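PDB 3KHP: MaoC family protein, which probably catalyses the reversible dehydration of (3R)-hydroxyacyl thioesters to trans-2-enoyl thioesters, as a two-domain hydratase 2 of the MaoC family. Local coordinates for residues A[39-42]-A[43-46]; A[201-205]-A[206-210]; A[264-267]-A[268-271]. All blocks are in the same frame, centred on the assembly; numbering follows the deposited sequence.

Contact 1: A[39-42]-A[43-46]; sequences EWTD and RDTL
Asp44 reaches back from the first turn of helix 42-51 to Thr41, the residue just before it. OD2 of Asp44 accepts from the backbone N of Thr41 at 2.8 Å. The bond is nearly straight (168°) and uses the anti lone pair of the carboxylate. The Asp44 CG swings to the side of its own backbone N (chi1 -64°), which turns the carboxylate back toward the strand end. In the other direction, Arg43 N gives a weak bond to Thr41 OG1 at 3.5 Å, and Asp44 N gives a weak one to Thr41 O.

The packed side is formed by Trp40 and Thr45. The Thr45 CG2 methyl is 3.6 Å from both CD1 and NE1 of Trp40, oblique to the indole. Trp40 NE1 bonds to Pro113 O and Thr45 OG1 to Ala114 O, so the polar ends of this buried pair are satisfied. Nearby, Leu46 N donates to Asp42 O at 2.9 Å, an i to i+4 helix bond, and Leu46 CG rests 3.1 Å from that same oxygen.

The Thr41 side is looser and more exposed. Water 1 sits 2.9 Å from Thr41 OG1 and donates to Asp44 OD2 at 2.6 Å. Asp44 OD2 thus takes a backbone N-H and a water. Asp44 OD1 and Asp42 OD1 instead face the second subunit, in salt bridges with its Arg43 and Arg208. These outside bonds probably help fix the carboxylates. Thr41 and Asp44 together form a capping box, with Thr41 as N-cap, where strand 36-40 passes into helix 42-51.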
ATOM      1  N   GLU A  39      14.283  -9.001   4.573  1.00 28.55           N
ATOM      2  CA  GLU A  39      14.197  -9.293   3.166  1.00 28.98           C
ATOM      3  C   GLU A  39      12.981  -8.634   2.572  1.00 27.02           C
ATOM      4  O   GLU A  39      11.940  -8.581   3.203  1.00 27.33           O
ATOM      5  CB  GLU A  39      13.999 -10.787   2.942  1.00 29.71           C
ATOM      6  CG  GLU A  39      15.131 -11.672   3.355  1.00 34.52           C
ATOM      7  CD  GLU A  39      15.021 -13.029   2.671  1.00 38.80           C
ATOM      8  OE1 GLU A  39      14.754 -14.027   3.365  1.00 40.02           O
ATOM      9  OE2 GLU A  39      15.139 -13.051   1.417  1.00 43.28           O
ATOM     10  N   TRP A  40      13.099  -8.223   1.321  1.00 25.15           N
ATOM     11  CA  TRP A  40      12.018  -7.560   0.628  1.00 23.97           C
ATOM     12  C   TRP A  40      12.130  -7.823  -0.874  1.00 23.45           C
ATOM     13  O   TRP A  40      13.214  -8.150  -1.362  1.00 23.63           O
ATOM     14  CB  TRP A  40      12.067  -6.066   0.945  1.00 23.12           C
ATOM     15  CG  TRP A  40      13.205  -5.340   0.340  1.00 22.10           C
ATOM     16  CD1 TRP A  40      13.222  -4.729  -0.882  1.00 20.21           C
ATOM     17  CD2 TRP A  40      14.492  -5.090   0.926  1.00 19.45           C
ATOM     18  NE1 TRP A  40      14.436  -4.139  -1.094  1.00 19.51           N
ATOM     19  CE2 TRP A  40      15.237  -4.357  -0.011  1.00 18.52           C
ATOM     20  CE3 TRP A  40      15.087  -5.430   2.139  1.00 19.49           C
ATOM     21  CZ2 TRP A  40      16.535  -3.940   0.234  1.00 19.12           C
ATOM     22  CZ3 TRP A  40      16.373  -5.027   2.374  1.00 19.12           C
ATOM     23  CH2 TRP A  40      17.087  -4.288   1.434  1.00 19.04           C
ATOM     24  N   THR A  41      11.005  -7.721  -1.583  1.00 22.57           N
ATOM     25  CA  THR A  41      10.967  -7.835  -3.037  1.00 21.58           C
ATOM     26  C   THR A  41      10.541  -6.486  -3.574  1.00 20.88           C
ATOM     27  O   THR A  41      10.286  -5.540  -2.786  1.00 20.63           O
ATOM     28  CB  THR A  41       9.962  -8.878  -3.524  1.00 22.56           C
ATOM     29  OG1 THR A  41       8.640  -8.468  -3.143  1.00 23.12           O
ATOM     30  CG2 THR A  41      10.291 -10.296  -2.930  1.00 22.60           C
ATOM     31  N   ASP A  42      10.450  -6.374  -4.903  1.00 19.20           N
ATOM     32  CA  ASP A  42      10.137  -5.083  -5.499  1.00 18.14           C
ATOM     33  C   ASP A  42       8.745  -4.629  -5.116  1.00 16.82           C
ATOM     34  O   ASP A  42       8.459  -3.442  -5.065  1.00 17.00           O
ATOM     35  CB  ASP A  42      10.341  -5.038  -7.026  1.00 17.92           C
ATOM     36  CG  ASP A  42       9.515  -6.064  -7.789  1.00 19.68           C
ATOM     37  OD1 ASP A  42       8.627  -6.730  -7.238  1.00 22.61           O
ATOM     38  OD2 ASP A  42       9.772  -6.219  -9.001  1.00 26.58           O
ATOM     39  N   ARG A  43       7.865  -5.564  -4.857  1.00 15.73           N
ATOM     40  CA  ARG A  43       6.516  -5.188  -4.424  1.00 15.75           C
ATOM     41  C   ARG A  43       6.550  -4.322  -3.169  1.00 14.59           C
ATOM     42  O   ARG A  43       5.762  -3.408  -3.027  1.00 14.55           O
ATOM     43  CB  ARG A  43       5.737  -6.443  -4.133  1.00 15.50           C
ATOM     44  CG  ARG A  43       4.296  -6.230  -3.846  1.00 16.64           C
ATOM     45  CD  ARG A  43       3.789  -7.483  -3.298  1.00 17.23           C
ATOM     46  NE  ARG A  43       2.353  -7.602  -3.349  1.00 19.72           N
ATOM     47  CZ  ARG A  43       1.647  -8.276  -2.446  1.00 23.18           C
ATOM     48  NH1 ARG A  43       2.266  -8.849  -1.417  1.00 23.44           N
ATOM     49  NH2 ARG A  43       0.322  -8.373  -2.562  1.00 23.65           N
ATOM     50  N   ASP A  44       7.451  -4.650  -2.255  1.00 13.56           N
ATOM     51  CA  ASP A  44       7.568  -3.942  -1.007  1.00 13.58           C
ATOM     52  C   ASP A  44       8.046  -2.515  -1.226  1.00 12.62           C
ATOM     53  O   ASP A  44       7.571  -1.610  -0.567  1.00 11.56           O
ATOM     54  CB  ASP A  44       8.565  -4.660  -0.066  1.00 13.45           C
ATOM     55  CG  ASP A  44       8.099  -6.009   0.328  1.00 13.55           C
ATOM     56  OD1 ASP A  44       7.008  -6.072   0.890  1.00 17.15           O
ATOM     57  OD2 ASP A  44       8.768  -7.035   0.037  1.00 17.15           O
ATOM     58  N   THR A  45       9.008  -2.320  -2.125  1.00 12.69           N
ATOM     59  CA  THR A  45       9.635  -0.997  -2.265  1.00 13.05           C
ATOM     60  C   THR A  45       8.711  -0.127  -3.101  1.00 13.52           C
ATOM     61  O   THR A  45       8.595   1.056  -2.866  1.00 13.75           O
ATOM     62  CB  THR A  45      11.049  -1.072  -2.849  1.00 13.23           C
ATOM     63  OG1 THR A  45      11.101  -2.067  -3.876  1.00 14.36           O
ATOM     64  CG2 THR A  45      12.104  -1.425  -1.763  1.00 12.33           C
ATOM     65  N   LEU A  46       8.011  -0.751  -4.048  1.00 13.37           N
ATOM     66  CA  LEU A  46       6.962  -0.084  -4.784  1.00 12.96           C
ATOM     67  C   LEU A  46       5.837   0.340  -3.827  1.00 13.56           C
ATOM     68  O   LEU A  46       5.419   1.498  -3.828  1.00 11.92           O
ATOM     69  CB  LEU A  46       6.398  -1.015  -5.877  1.00 11.97           C
ATOM     70  CG  LEU A  46       7.353  -1.331  -7.049  1.00 12.00           C
ATOM     71  CD1 LEU A  46       6.852  -2.505  -7.840  1.00  5.28           C
ATOM     72  CD2 LEU A  46       7.635  -0.098  -7.932  1.00 11.01           C
TER
HETATM   73  O   HOH W   1       7.420  -9.191  -0.568  1.00 29.60           O

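Contact 2: A[201-205]-A[206-210]; sequences IYRLS and GDRNP
NH2 of Arg203 donates to the backbone O of Arg208 at 2.9 Å (140°), from a position tilted out of the carbonyl plane. The Arg203 chain bends at chi3 (-63°), which turns its guanidinium toward that oxygen. Gly206 N donates to Arg203 O at 3.1 Å and stands well above that carbonyl plane. Asp207 OD1 accepts from Asn209 N at 3.0 Å, an Asx turn.

Two waters add bridges. Water 2 joins Tyr202 O to Asp207 N. Water 3 takes the N-H of Arg203 NE at 2.9 Å and donates to Asp207 O and Asn209 O.

The remaining contacts are packing against the flat guanidinium groups. CD of Arg208 lies over one face of the Arg203 guanidinium, 3.6 Å above its plane and toward the rim. The two side chains cross at about a right angle, their guanidinium planes 49° apart. Leu204 CD2 covers a face of the Arg208 guanidinium, 4.0 Å from NE. The like charges share Glu64 of the second subunit; Arg208 also pairs with Asp42 of that subunit.

The sequence YRLSGDRNP fits the hydratase 2 motif, which in relatives carries active-site residues. Helix 198-202 runs on into a 3-10 segment at 203-205, and 206-210 lead off as a loop toward helix 215-220. Leu204 and Ser205 pack on helix 42-51, and Tyr202 packs on helix 231-245 and meets the ring of His230 edge-to-face.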
ATOM      1  N   ILE A 201      -2.677   2.840   3.060  1.00 13.77           N
ATOM      2  CA  ILE A 201      -1.678   2.155   2.234  1.00 13.10           C
ATOM      3  C   ILE A 201      -0.336   2.160   2.967  1.00 11.83           C
ATOM      4  O   ILE A 201       0.434   1.197   2.896  1.00 10.53           O
ATOM      5  CB  ILE A 201      -1.413   2.774   0.889  1.00 13.23           C
ATOM      6  CG1 ILE A 201      -2.463   3.813   0.478  1.00 18.02           C
ATOM      7  CG2 ILE A 201      -1.241   1.663  -0.151  1.00 17.14           C
ATOM      8  CD1 ILE A 201      -4.139   3.498   0.702  1.00 18.54           C
ATOM      9  N   TYR A 202      -0.015   3.274   3.602  1.00 11.33           N
ATOM     10  CA  TYR A 202       1.290   3.370   4.259  1.00 12.57           C
ATOM     11  C   TYR A 202       1.501   2.275   5.343  1.00 12.39           C
ATOM     12  O   TYR A 202       2.622   1.738   5.495  1.00 12.42           O
ATOM     13  CB  TYR A 202       1.573   4.773   4.846  1.00 12.61           C
ATOM     14  CG  TYR A 202       2.933   4.753   5.464  1.00 14.51           C
ATOM     15  CD1 TYR A 202       4.076   4.873   4.672  1.00 16.25           C
ATOM     16  CD2 TYR A 202       3.100   4.489   6.807  1.00 14.75           C
ATOM     17  CE1 TYR A 202       5.313   4.801   5.212  1.00 13.18           C
ATOM     18  CE2 TYR A 202       4.347   4.402   7.358  1.00 15.65           C
ATOM     19  CZ  TYR A 202       5.453   4.548   6.549  1.00 15.85           C
ATOM     20  OH  TYR A 202       6.716   4.434   7.065  1.00 17.69           O
ATOM     21  N   ARG A 203       0.414   1.886   6.008  1.00 12.79           N
ATOM     22  CA  ARG A 203       0.444   0.867   7.070  1.00 13.62           C
ATOM     23  C   ARG A 203       0.760  -0.523   6.547  1.00 14.04           C
ATOM     24  O   ARG A 203       1.077  -1.445   7.339  1.00 13.81           O
ATOM     25  CB  ARG A 203      -0.893   0.883   7.888  1.00 13.92           C
ATOM     26  CG  ARG A 203      -2.152   0.444   7.170  1.00 13.97           C
ATOM     27  CD  ARG A 203      -3.443   0.851   7.907  1.00 13.90           C
ATOM     28  NE  ARG A 203      -3.533   0.200   9.207  1.00 15.24           N
ATOM     29  CZ  ARG A 203      -3.845  -1.087   9.397  1.00 14.09           C
ATOM     30  NH1 ARG A 203      -4.113  -1.876   8.381  1.00 10.82           N
ATOM     31  NH2 ARG A 203      -3.848  -1.598  10.630  1.00 16.27           N
ATOM     32  N   LEU A 204       0.676  -0.702   5.225  1.00 13.46           N
ATOM     33  CA  LEU A 204       0.990  -1.982   4.648  1.00 14.09           C
ATOM     34  C   LEU A 204       2.474  -2.068   4.351  1.00 14.97           C
ATOM     35  O   LEU A 204       2.936  -3.049   3.813  1.00 15.38           O
ATOM     36  CB  LEU A 204       0.149  -2.250   3.413  1.00 14.36           C
ATOM     37  CG  LEU A 204      -1.362  -2.221   3.659  1.00 13.32           C
ATOM     38  CD1 LEU A 204      -2.135  -2.607   2.376  1.00 13.17           C
ATOM     39  CD2 LEU A 204      -1.761  -3.146   4.829  1.00 10.93           C
ATOM     40  N   SER A 205       3.246  -1.063   4.748  1.00 15.52           N
ATOM     41  CA  SER A 205       4.688  -1.277   4.864  1.00 15.88           C
ATOM     42  C   SER A 205       5.067  -1.755   6.295  1.00 16.08           C
ATOM     43  O   SER A 205       6.254  -1.886   6.592  1.00 16.42           O
ATOM     44  CB  SER A 205       5.482  -0.017   4.461  1.00 15.71           C
ATOM     45  OG  SER A 205       5.310   0.264   3.075  1.00 16.19           O
ATOM     46  N   GLY A 206       4.076  -2.018   7.159  1.00 16.07           N
ATOM     47  CA  GLY A 206       4.311  -2.787   8.403  1.00 15.83           C
ATOM     48  C   GLY A 206       3.717  -2.227   9.682  1.00 15.70           C
ATOM     49  O   GLY A 206       3.428  -2.990  10.595  1.00 16.23           O
ATOM     50  N   ASP A 207       3.546  -0.910   9.774  1.00 15.62           N
ATOM     51  CA  ASP A 207       3.049  -0.309  11.020  1.00 15.93           C
ATOM     52  C   ASP A 207       1.523  -0.237  11.051  1.00 15.99           C
ATOM     53  O   ASP A 207       0.883   0.729  10.599  1.00 15.83           O
ATOM     54  CB  ASP A 207       3.683   1.050  11.289  1.00 15.39           C
ATOM     55  CG  ASP A 207       3.229   1.655  12.588  1.00 15.14           C
ATOM     56  OD1 ASP A 207       2.357   1.075  13.224  1.00 17.72           O
ATOM     57  OD2 ASP A 207       3.694   2.749  12.976  1.00 17.29           O
ATOM     58  N   ARG A 208       0.953  -1.282  11.632  1.00 16.49           N
ATOM     59  CA  ARG A 208      -0.521  -1.499  11.690  1.00 16.18           C
ATOM     60  C   ARG A 208      -1.200  -0.819  12.870  1.00 15.48           C
ATOM     61  O   ARG A 208      -2.395  -1.025  13.108  1.00 15.13           O
ATOM     62  CB  ARG A 208      -0.819  -3.015  11.768  1.00 16.00           C
ATOM     63  CG  ARG A 208      -0.189  -3.853  10.660  1.00 15.29           C
ATOM     64  CD  ARG A 208      -0.757  -3.505   9.255  1.00 16.33           C
ATOM     65  NE  ARG A 208      -0.390  -4.521   8.278  1.00 15.66           N
ATOM     66  CZ  ARG A 208      -0.977  -5.705   8.167  1.00 16.48           C
ATOM     67  NH1 ARG A 208      -1.985  -6.040   8.963  1.00 18.27           N
ATOM     68  NH2 ARG A 208      -0.552  -6.568   7.264  1.00 17.66           N
ATOM     69  N   ASN A 209      -0.451  -0.011  13.604  1.00 15.68           N
ATOM     70  CA  ASN A 209      -0.967   0.617  14.810  1.00 16.30           C
ATOM     71  C   ASN A 209      -2.253   1.377  14.503  1.00 15.82           C
ATOM     72  O   ASN A 209      -2.281   2.194  13.630  1.00 16.09           O
ATOM     73  CB  ASN A 209       0.067   1.551  15.437  1.00 17.05           C
ATOM     74  CG  ASN A 209      -0.405   2.118  16.810  1.00 19.18           C
ATOM     75  OD1 ASN A 209      -1.464   2.750  16.898  1.00 19.68           O
ATOM     76  ND2 ASN A 209       0.345   1.815  17.884  1.00 18.88           N
ATOM     77  N   PRO A 210      -3.330   1.110  15.237  1.00 16.08           N
ATOM     78  CA  PRO A 210      -4.618   1.662  14.814  1.00 15.95           C
ATOM     79  C   PRO A 210      -4.794   3.144  15.077  1.00 15.17           C
ATOM     80  O   PRO A 210      -5.773   3.741  14.646  1.00 15.15           O
ATOM     81  CB  PRO A 210      -5.629   0.859  15.611  1.00 16.19           C
ATOM     82  CG  PRO A 210      -4.869   0.328  16.756  1.00 16.40           C
ATOM     83  CD  PRO A 210      -3.498   0.058  16.244  1.00 15.78           C
TER
HETATM   84  O   HOH W   2       4.365   1.288   7.847  1.00 15.58           O
HETATM   85  O   HOH W   3      -1.739   1.744  10.941  1.00 11.66           O

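Contact 3: A[264-267]-A[268-271]; sequences PVFP and GETL
The chain makes a type II beta turn from Phe266 to Glu269, closed by Glu269 N donating to Phe266 O at 3.1 Å (160°). Gly268 has a positive phi of 111°, where a side chain would run into the carbonyl oxygen of Pro267.

The Glu269 side chain folds back over the turn. Its OE1 takes the backbone N-H of Phe266 at 2.9 Å, in an almost straight bond (178°). The N-H comes from above the carboxylate plane. CG lies beside the Glu269 backbone N and the chain is extended beyond it, which lays the carboxylate along Phe266. OE1 also lies at the edge of the Phe266 ring, 3.7 Å from CD2, while the two side chains run side by side. On the apolar side, Val265 CG2 touches Leu271 CD2 at 3.7 Å. Both residues are buried and also pack on helix 231-245 and on Val300 of strand 298-308.

OE2 of Glu269 makes a salt bridge with Arg298, whose NH1 bonds to Pro264 O. Lys226 makes a cation-pi contact with the Phe266 ring. One carboxylate thus ties both arms of the turn to an arginine, whose charge would be expected to keep Glu269 ionised.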
ATOM      1  N   PRO A 264       1.586  16.462  14.977  1.00 22.65           N
ATOM      2  CA  PRO A 264       0.996  15.440  14.135  1.00 21.71           C
ATOM      3  C   PRO A 264       0.468  15.977  12.812  1.00 20.37           C
ATOM      4  O   PRO A 264       0.192  17.168  12.685  1.00 19.33           O
ATOM      5  CB  PRO A 264      -0.147  14.878  14.992  1.00 21.90           C
ATOM      6  CG  PRO A 264      -0.176  15.672  16.229  1.00 23.27           C
ATOM      7  CD  PRO A 264       0.733  16.813  16.125  1.00 23.06           C
ATOM      8  N   VAL A 265       0.326  15.071  11.852  1.00 19.19           N
ATOM      9  CA  VAL A 265      -0.252  15.378  10.553  1.00 18.13           C
ATOM     10  C   VAL A 265      -1.516  14.575  10.368  1.00 18.03           C
ATOM     11  O   VAL A 265      -1.613  13.409  10.818  1.00 18.07           O
ATOM     12  CB  VAL A 265       0.753  15.044   9.415  1.00 18.25           C
ATOM     13  CG1 VAL A 265       0.063  15.072   8.051  1.00 17.23           C
ATOM     14  CG2 VAL A 265       1.935  16.002   9.456  1.00 16.93           C
ATOM     15  N   PHE A 266      -2.501  15.142   9.689  1.00 17.32           N
ATOM     16  CA  PHE A 266      -3.659  14.312   9.353  1.00 18.04           C
ATOM     17  C   PHE A 266      -3.621  13.924   7.892  1.00 17.59           C
ATOM     18  O   PHE A 266      -3.226  14.728   7.069  1.00 18.14           O
ATOM     19  CB  PHE A 266      -4.949  15.046   9.736  1.00 18.21           C
ATOM     20  CG  PHE A 266      -5.023  15.346  11.191  1.00 19.13           C
ATOM     21  CD1 PHE A 266      -5.574  14.413  12.077  1.00 21.39           C
ATOM     22  CD2 PHE A 266      -4.515  16.538  11.703  1.00 20.59           C
ATOM     23  CE1 PHE A 266      -5.640  14.691  13.451  1.00 21.73           C
ATOM     24  CE2 PHE A 266      -4.586  16.810  13.080  1.00 22.09           C
ATOM     25  CZ  PHE A 266      -5.147  15.875  13.945  1.00 20.80           C
ATOM     26  N   PRO A 267      -3.998  12.684   7.556  1.00 17.90           N
ATOM     27  CA  PRO A 267      -3.960  12.353   6.119  1.00 18.03           C
ATOM     28  C   PRO A 267      -4.923  13.259   5.357  1.00 18.57           C
ATOM     29  O   PRO A 267      -6.036  13.562   5.853  1.00 17.75           O
ATOM     30  CB  PRO A 267      -4.396  10.902   6.055  1.00 18.70           C
ATOM     31  CG  PRO A 267      -4.511  10.414   7.495  1.00 17.85           C
ATOM     32  CD  PRO A 267      -4.512  11.590   8.388  1.00 17.65           C
ATOM     33  N   GLY A 268      -4.443  13.767   4.221  1.00 18.66           N
ATOM     34  CA  GLY A 268      -5.185  14.725   3.404  1.00 18.68           C
ATOM     35  C   GLY A 268      -4.534  16.092   3.430  1.00 18.93           C
ATOM     36  O   GLY A 268      -4.759  16.909   2.546  1.00 19.33           O
ATOM     37  N   GLU A 269      -3.715  16.347   4.439  1.00 18.93           N
ATOM     38  CA  GLU A 269      -3.040  17.653   4.548  1.00 19.04           C
ATOM     39  C   GLU A 269      -1.846  17.705   3.613  1.00 18.20           C
ATOM     40  O   GLU A 269      -1.266  16.690   3.291  1.00 17.36           O
ATOM     41  CB  GLU A 269      -2.601  17.940   5.986  1.00 18.73           C
ATOM     42  CG  GLU A 269      -3.737  18.156   6.934  1.00 19.76           C
ATOM     43  CD  GLU A 269      -3.275  18.596   8.314  1.00 21.90           C
ATOM     44  OE1 GLU A 269      -2.417  17.910   8.921  1.00 19.30           O
ATOM     45  OE2 GLU A 269      -3.806  19.632   8.790  1.00 22.97           O
ATOM     46  N   THR A 270      -1.510  18.903   3.180  1.00 17.85           N
ATOM     47  CA  THR A 270      -0.425  19.105   2.256  1.00 18.33           C
ATOM     48  C   THR A 270       0.792  19.454   3.022  1.00 18.22           C
ATOM     49  O   THR A 270       0.772  20.352   3.847  1.00 18.37           O
ATOM     50  CB  THR A 270      -0.757  20.214   1.244  1.00 18.37           C
ATOM     51  OG1 THR A 270      -1.803  19.756   0.376  1.00 18.97           O
ATOM     52  CG2 THR A 270       0.459  20.584   0.409  1.00 19.57           C
ATOM     53  N   LEU A 271       1.863  18.722   2.742  1.00 19.15           N
ATOM     54  CA  LEU A 271       3.122  18.909   3.401  1.00 18.62           C
ATOM     55  C   LEU A 271       4.091  19.793   2.568  1.00 19.81           C
ATOM     56  O   LEU A 271       4.552  19.382   1.476  1.00 19.92           O
ATOM     57  CB  LEU A 271       3.723  17.544   3.724  1.00 17.49           C
ATOM     58  CG  LEU A 271       2.917  16.704   4.709  1.00 15.82           C
ATOM     59  CD1 LEU A 271       3.316  15.262   4.610  1.00 12.40           C
ATOM     60  CD2 LEU A 271       3.042  17.202   6.139  1.00 13.33           C
TER

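Overall arrangement
The three contacts lie along one chain but do not touch within it. Contacts 1 and 2 are closest: their centres are 15 Å apart and their nearest atoms about 5 Å. They meet directly across the dimer, where Asp42 and Arg43 of one subunit bind Arg208 and Leu204 O of the other. Contact 3 is 16 Å from contact 2 and 25 Å from contact 1, centre to centre, and touches no other chain. Contacts 2 and 3 share the MaoC-like range; contact 1 lies in the N-terminal range. No ligand marks the active site, but by family it is probably near contact 2. Helix 231-245 borders both contacts 2 and 3.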